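Long-range contact in UDP-N-Acetylenolpyruvylglucosamine Reductase (Thermus caldophilus, PDB 2GQT), which reduces UDP-N-acetylenolpyruvylglucosamine to UDP-N-acetylmuramate with NADPH, using bound FAD, in a step of peptidoglycan synthesis for the bacterial cell wall: residues A[99-113]-A[117-131]. Sequence-based numbering, arbitrary orientation.
Sequences LEGLLGIPAQVGGAV and AGTRFGEMADALEAV. With FAD (flavin-adenine dinucleotide), chain C.
Ala112 and Ala117 bring the two backbones within 4.8 Å, CA to CA, where Ala117 N donates to Ala112 O at 2.9 Å, and the chains draw together again at Gly101 and Phe121. Met124 carries most of the side-chain packing. Its CG stands anti to the backbone N (chi1 -171°) and the chain bends at chi2 (69°), which lays SD against Ala112 CB at 3.8 Å and against Leu102 CD1, while CE touches both Val109 CG1 and Val113 CG2. Leu102 crosses the methionine at about a right angle; its other methyl, CD2, rests over the backbone of Ala117 and Met124. Farther out, Leu99 CD2 abuts Ala127 CB at 3.6 Å.

This apolar packing backs a flavin site in the FAD-binding domain of the MurB family, where these two segments grip the cofactor's polar atoms through main-chain groups. Gly118 holds the pyrimidine edge of the isoalloxazine with both of its backbone polar atoms: N donates to FAD O2, and O accepts from FAD N3 at 2.7 Å in an almost straight bond (178°). Ile105 lies against the same ring, CG1 at 3.6 Å from FAD C4, and touches Ala117 CB with CG2. Gln108 N, at the N-cap of helix 109-114, donates to phosphate oxygen O1P of FAD; this helix end probably favours the negative charge.

Thr119 closes the far end. Its OG1 donates to Gly101 O at 2.7 Å, in the carbonyl plane on a lone pair, and accepts from Phe121 N in an ST turn. A valine here would probably leave both Gly101 O and Phe121 N without this partner and let the 118-123 hairpin shift against Gly101. On the hairpin's other side Glu123 forms a salt bridge with Arg152, probably a residue of the active site.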
loop_
_atom_site.group_PDB
_atom_site.type_symbol
_atom_site.label_atom_id
_atom_site.label_comp_id
_atom_site.label_asym_id
_atom_site.label_seq_id
_atom_site.Cartn_x
_atom_site.Cartn_y
_atom_site.Cartn_z
ATOM N N LEU A 99 12.217 -3.896 10.699
ATOM C CA LEU A 99 11.549 -3.541 9.445
ATOM C C LEU A 99 12.093 -4.274 8.222
ATOM O O LEU A 99 11.591 -4.061 7.120
ATOM C CB LEU A 99 11.611 -2.027 9.202
ATOM C CG LEU A 99 11.115 -1.086 10.301
ATOM C CD1 LEU A 99 11.261 0.348 9.827
ATOM C CD2 LEU A 99 9.671 -1.363 10.701
ATOM N N GLU A 100 13.102 -5.130 8.402
ATOM C CA GLU A 100 13.795 -5.724 7.260
ATOM C C GLU A 100 12.856 -6.492 6.331
ATOM O O GLU A 100 13.024 -6.473 5.109
ATOM C CB GLU A 100 14.927 -6.649 7.707
ATOM C CG GLU A 100 15.988 -6.011 8.575
ATOM C CD GLU A 100 15.759 -6.247 10.052
ATOM O OE1 GLU A 100 14.596 -6.191 10.488
ATOM O OE2 GLU A 100 16.749 -6.499 10.777
ATOM N N GLY A 101 11.875 -7.170 6.919
ATOM C CA GLY A 101 10.921 -7.963 6.156
ATOM C C GLY A 101 9.929 -7.152 5.344
ATOM O O GLY A 101 9.136 -7.711 4.592
ATOM N N LEU A 102 9.983 -5.828 5.494
ATOM C CA LEU A 102 9.079 -4.927 4.776
ATOM C C LEU A 102 9.780 -4.250 3.599
ATOM O O LEU A 102 9.181 -3.427 2.919
ATOM C CB LEU A 102 8.491 -3.891 5.742
ATOM C CG LEU A 102 7.881 -4.480 7.020
ATOM C CD1 LEU A 102 7.428 -3.385 7.958
ATOM C CD2 LEU A 102 6.730 -5.444 6.713
ATOM N N LEU A 103 11.043 -4.600 3.358
ATOM C CA LEU A 103 11.749 -4.100 2.184
ATOM C C LEU A 103 11.005 -4.471 0.911
ATOM O O LEU A 103 10.532 -5.605 0.750
ATOM C CB LEU A 103 13.177 -4.656 2.142
ATOM C CG LEU A 103 14.091 -4.224 0.989
ATOM C CD1 LEU A 103 14.407 -2.727 1.056
ATOM C CD2 LEU A 103 15.382 -5.018 1.006
ATOM N N GLY A 104 10.910 -3.506 -0.000
ATOM C CA GLY A 104 10.283 -3.751 -1.291
ATOM C C GLY A 104 8.791 -3.484 -1.330
ATOM O O GLY A 104 8.160 -3.667 -2.370
ATOM N N ILE A 105 8.229 -3.016 -0.216
ATOM C CA ILE A 105 6.812 -2.654 -0.156
ATOM C C ILE A 105 6.680 -1.132 -0.272
ATOM O O ILE A 105 7.037 -0.406 0.654
ATOM C CB ILE A 105 6.157 -3.133 1.148
ATOM C CG1 ILE A 105 6.377 -4.638 1.330
ATOM C CG2 ILE A 105 4.662 -2.783 1.127
ATOM C CD1 ILE A 105 5.877 -5.197 2.646
ATOM N N PRO A 106 6.182 -0.634 -1.417
ATOM C CA PRO A 106 6.186 0.809 -1.668
ATOM C C PRO A 106 4.965 1.520 -1.061
ATOM O O PRO A 106 4.181 2.165 -1.767
ATOM C CB PRO A 106 6.183 0.871 -3.200
ATOM C CG PRO A 106 5.369 -0.282 -3.588
ATOM C CD PRO A 106 5.642 -1.377 -2.571
ATOM N N ALA A 107 4.825 1.401 0.256
ATOM C CA ALA A 107 3.671 1.885 0.991
ATOM C C ALA A 107 3.978 3.171 1.747
ATOM O O ALA A 107 5.123 3.397 2.159
ATOM C CB ALA A 107 3.254 0.830 1.995
ATOM N N GLN A 108 2.953 3.982 2.006
ATOM C CA GLN A 108 3.009 4.860 3.168
ATOM C C GLN A 108 2.724 4.021 4.413
ATOM O O GLN A 108 2.067 2.976 4.344
ATOM C CB GLN A 108 1.986 5.983 3.074
ATOM C CG GLN A 108 2.388 7.105 2.147
ATOM C CD GLN A 108 1.367 8.215 2.119
ATOM O OE1 GLN A 108 0.518 8.327 3.017
ATOM N NE2 GLN A 108 1.454 9.063 1.095
ATOM N N VAL A 109 3.199 4.499 5.557
ATOM C CA VAL A 109 2.936 3.827 6.826
ATOM C C VAL A 109 1.442 3.537 7.030
ATOM O O VAL A 109 1.061 2.421 7.417
ATOM C CB VAL A 109 3.500 4.657 8.005
ATOM C CG1 VAL A 109 2.932 4.193 9.348
ATOM C CG2 VAL A 109 5.002 4.569 8.018
ATOM N N GLY A 110 0.585 4.518 6.757
ATOM C CA GLY A 110 -0.845 4.317 6.984
ATOM C C GLY A 110 -1.422 3.208 6.114
ATOM O O GLY A 110 -2.266 2.426 6.560
ATOM N N GLY A 111 -0.999 3.160 4.854
ATOM C CA GLY A 111 -1.424 2.115 3.925
ATOM C C GLY A 111 -0.898 0.747 4.317
ATOM O O GLY A 111 -1.591 -0.262 4.152
ATOM N N ALA A 112 0.332 0.707 4.828
ATOM C CA ALA A 112 0.926 -0.539 5.299
ATOM C C ALA A 112 0.178 -1.070 6.526
ATOM O O ALA A 112 0.034 -2.280 6.688
ATOM C CB ALA A 112 2.394 -0.339 5.628
ATOM N N VAL A 113 -0.278 -0.175 7.398
ATOM C CA VAL A 113 -1.109 -0.579 8.536
ATOM C C VAL A 113 -2.479 -1.071 8.050
ATOM O O VAL A 113 -2.923 -2.164 8.427
ATOM C CB VAL A 113 -1.275 0.577 9.552
ATOM C CG1 VAL A 113 -2.318 0.218 10.614
ATOM C CG2 VAL A 113 0.057 0.934 10.195
ATOM N N ALA A 117 0.718 -4.850 5.541
ATOM C CA ALA A 117 1.615 -5.259 4.462
ATOM C C ALA A 117 2.718 -6.160 4.992
ATOM O O ALA A 117 3.237 -5.943 6.090
ATOM C CB ALA A 117 2.192 -4.050 3.761
ATOM N N GLY A 118 3.083 -7.164 4.205
ATOM C CA GLY A 118 4.112 -8.086 4.644
ATOM C C GLY A 118 4.643 -9.027 3.595
ATOM O O GLY A 118 4.208 -9.022 2.437
ATOM N N THR A 119 5.625 -9.812 4.021
ATOM C CA THR A 119 6.293 -10.812 3.196
ATOM C C THR A 119 6.408 -12.082 4.039
ATOM O O THR A 119 5.922 -12.117 5.172
ATOM C CB THR A 119 7.701 -10.336 2.797
ATOM O OG1 THR A 119 8.516 -10.236 3.973
ATOM C CG2 THR A 119 7.653 -8.987 2.077
ATOM N N ARG A 120 7.071 -13.105 3.512
ATOM C CA ARG A 120 7.310 -14.334 4.277
ATOM C C ARG A 120 8.183 -14.076 5.508
ATOM O O ARG A 120 8.287 -14.924 6.396
ATOM C CB ARG A 120 7.951 -15.419 3.397
ATOM C CG ARG A 120 9.397 -15.155 2.968
ATOM C CD ARG A 120 10.078 -16.419 2.432
ATOM N NE ARG A 120 9.553 -16.786 1.119
ATOM C CZ ARG A 120 10.220 -16.680 -0.028
ATOM N NH1 ARG A 120 11.473 -16.240 -0.049
ATOM N NH2 ARG A 120 9.631 -17.036 -1.161
ATOM N N PHE A 121 8.824 -12.909 5.535
ATOM C CA PHE A 121 9.772 -12.549 6.586
ATOM C C PHE A 121 9.131 -11.864 7.792
ATOM O O PHE A 121 9.599 -12.017 8.929
ATOM C CB PHE A 121 10.898 -11.694 5.998
ATOM C CG PHE A 121 11.573 -12.324 4.805
ATOM C CD1 PHE A 121 11.253 -11.920 3.511
ATOM C CD2 PHE A 121 12.515 -13.338 4.975
ATOM C CE1 PHE A 121 11.871 -12.505 2.406
ATOM C CE2 PHE A 121 13.137 -13.923 3.876
ATOM C CZ PHE A 121 12.817 -13.503 2.590
ATOM N N GLY A 122 8.059 -11.118 7.542
ATOM C CA GLY A 122 7.403 -10.321 8.571
ATOM C C GLY A 122 6.293 -9.476 7.988
ATOM O O GLY A 122 6.192 -9.322 6.765
ATOM N N GLU A 123 5.458 -8.936 8.867
ATOM C CA GLU A 123 4.358 -8.063 8.461
ATOM C C GLU A 123 4.319 -6.808 9.318
ATOM O O GLU A 123 4.882 -6.771 10.416
ATOM C CB GLU A 123 3.014 -8.791 8.525
ATOM C CG GLU A 123 2.639 -9.276 9.905
ATOM C CD GLU A 123 1.391 -10.129 9.905
ATOM O OE1 GLU A 123 0.676 -10.100 10.928
ATOM O OE2 GLU A 123 1.122 -10.819 8.892
ATOM N N MET A 124 3.634 -5.789 8.811
ATOM C CA MET A 124 3.580 -4.487 9.463
ATOM C C MET A 124 3.172 -4.595 10.929
ATOM O O MET A 124 3.764 -3.938 11.776
ATOM C CB MET A 124 2.655 -3.538 8.698
ATOM C CG MET A 124 2.700 -2.099 9.187
ATOM S SD MET A 124 4.277 -1.311 8.817
ATOM C CE MET A 124 3.943 0.356 9.373
ATOM N N ALA A 125 2.184 -5.439 11.227
ATOM C CA ALA A 125 1.699 -5.619 12.594
ATOM C C ALA A 125 2.809 -5.995 13.576
ATOM O O ALA A 125 2.789 -5.549 14.719
ATOM C CB ALA A 125 0.587 -6.652 12.629
ATOM N N ASP A 126 3.766 -6.802 13.116
ATOM C CA ASP A 126 4.907 -7.245 13.930
ATOM C C ASP A 126 5.750 -6.072 14.410
ATOM O O ASP A 126 6.413 -6.170 15.440
ATOM C CB ASP A 126 5.839 -8.186 13.142
ATOM C CG ASP A 126 5.158 -9.456 12.654
ATOM O OD1 ASP A 126 4.242 -9.975 13.333
ATOM O OD2 ASP A 126 5.580 -9.955 11.584
ATOM N N ALA A 127 5.742 -4.984 13.643
ATOM C CA ALA A 127 6.634 -3.848 13.878
ATOM C C ALA A 127 5.963 -2.676 14.580
ATOM O O ALA A 127 6.533 -1.592 14.657
ATOM C CB ALA A 127 7.263 -3.377 12.561
ATOM N N LEU A 128 4.755 -2.896 15.099
ATOM C CA LEU A 128 3.995 -1.827 15.734
ATOM C C LEU A 128 3.956 -1.952 17.244
ATOM O O LEU A 128 3.765 -3.053 17.768
ATOM C CB LEU A 128 2.556 -1.805 15.195
ATOM C CG LEU A 128 2.379 -1.448 13.711
ATOM C CD1 LEU A 128 0.935 -1.650 13.296
ATOM C CD2 LEU A 128 2.845 -0.020 13.412
ATOM N N GLU A 129 4.122 -0.823 17.930
ATOM C CA GLU A 129 3.863 -0.717 19.373
ATOM C C GLU A 129 2.564 0.020 19.679
ATOM O O GLU A 129 1.869 -0.319 20.642
ATOM C CB GLU A 129 5.009 0.007 20.086
ATOM C CG GLU A 129 6.253 -0.837 20.288
ATOM C CD GLU A 129 7.393 -0.096 20.975
ATOM O OE1 GLU A 129 8.348 -0.780 21.385
ATOM O OE2 GLU A 129 7.350 1.151 21.088
ATOM N N ALA A 130 2.246 1.032 18.877
ATOM C CA ALA A 130 1.042 1.827 19.060
ATOM C C ALA A 130 0.645 2.449 17.741
ATOM O O ALA A 130 1.495 2.678 16.873
ATOM C CB ALA A 130 1.251 2.907 20.110
ATOM N N VAL A 131 -0.644 2.734 17.597
ATOM C CA VAL A 131 -1.194 3.317 16.381
ATOM C C VAL A 131 -2.211 4.384 16.764
ATOM O O VAL A 131 -3.183 4.099 17.485
ATOM C CB VAL A 131 -1.897 2.253 15.505
ATOM C CG1 VAL A 131 -2.430 2.877 14.220
ATOM C CG2 VAL A 131 -0.950 1.094 15.184
HETATM P PA FAD C . -2.866 2.800 -0.977
HETATM O O1A FAD C . -2.731 1.897 -2.131
HETATM O O2A FAD C . -2.795 4.266 -1.165
HETATM O O5B FAD C . -4.203 2.496 -0.179
HETATM C C5B FAD C . -4.528 1.142 0.158
HETATM C C4B FAD C . -5.626 1.119 1.198
HETATM O O4B FAD C . -5.121 1.714 2.412
HETATM C C3B FAD C . -6.878 1.920 0.814
HETATM O O3B FAD C . -8.004 1.280 1.417
HETATM C C2B FAD C . -6.618 3.267 1.477
HETATM O O2B FAD C . -7.825 3.977 1.747
HETATM C C1B FAD C . -5.979 2.824 2.777
HETATM N N9A FAD C . -5.139 3.837 3.449
HETATM C C8A FAD C . -4.047 4.439 2.950
HETATM N N7A FAD C . -3.552 5.270 3.870
HETATM C C5A FAD C . -4.312 5.176 4.967
HETATM C C6A FAD C . -4.317 5.794 6.224
HETATM N N6A FAD C . -3.394 6.690 6.597
HETATM N N1A FAD C . -5.279 5.449 7.103
HETATM C C2A FAD C . -6.227 4.557 6.780
HETATM N N3A FAD C . -6.278 3.953 5.596
HETATM C C4A FAD C . -5.330 4.266 4.691
HETATM N N1 FAD C . 1.903 -5.633 -0.276
HETATM C C2 FAD C . 2.307 -6.541 0.679
HETATM O O2 FAD C . 1.580 -6.788 1.631
HETATM N N3 FAD C . 3.528 -7.196 0.543
HETATM C C4 FAD C . 4.378 -6.942 -0.527
HETATM O O4 FAD C . 5.459 -7.535 -0.608
HETATM C C4X FAD C . 3.965 -6.015 -1.482
HETATM N N5 FAD C . 4.780 -5.737 -2.576
HETATM C C5X FAD C . 4.386 -4.755 -3.495
HETATM C C6 FAD C . 5.240 -4.434 -4.550
HETATM C C7 FAD C . 4.889 -3.455 -5.474
HETATM C C7M FAD C . 5.850 -3.112 -6.618
HETATM C C8 FAD C . 3.661 -2.799 -5.339
HETATM C C8M FAD C . 3.252 -1.720 -6.352
HETATM C C9 FAD C . 2.805 -3.126 -4.291
HETATM C C9A FAD C . 3.154 -4.103 -3.358
HETATM N N10 FAD C . 2.300 -4.442 -2.295
HETATM C C10 FAD C . 2.730 -5.370 -1.350
HETATM C "C1'" FAD C . 0.939 -3.859 -2.158
HETATM C "C2'" FAD C . 0.950 -2.507 -1.426
HETATM O "O2'" FAD C . 2.267 -1.922 -1.449
HETATM C "C3'" FAD C . 0.503 -2.629 0.032
HETATM O "O3'" FAD C . -0.848 -3.107 0.086
HETATM C "C4'" FAD C . 0.635 -1.296 0.781
HETATM O "O4'" FAD C . 0.418 -1.517 2.176
HETATM C "C5'" FAD C . -0.331 -0.222 0.289
HETATM O "O5'" FAD C . 0.048 0.998 0.928
HETATM P P FAD C . -0.212 2.388 0.186
HETATM O O1P FAD C . 0.237 3.445 1.113
HETATM O O2P FAD C . 0.297 2.372 -1.202
HETATM O O3P FAD C . -1.818 2.375 0.189
#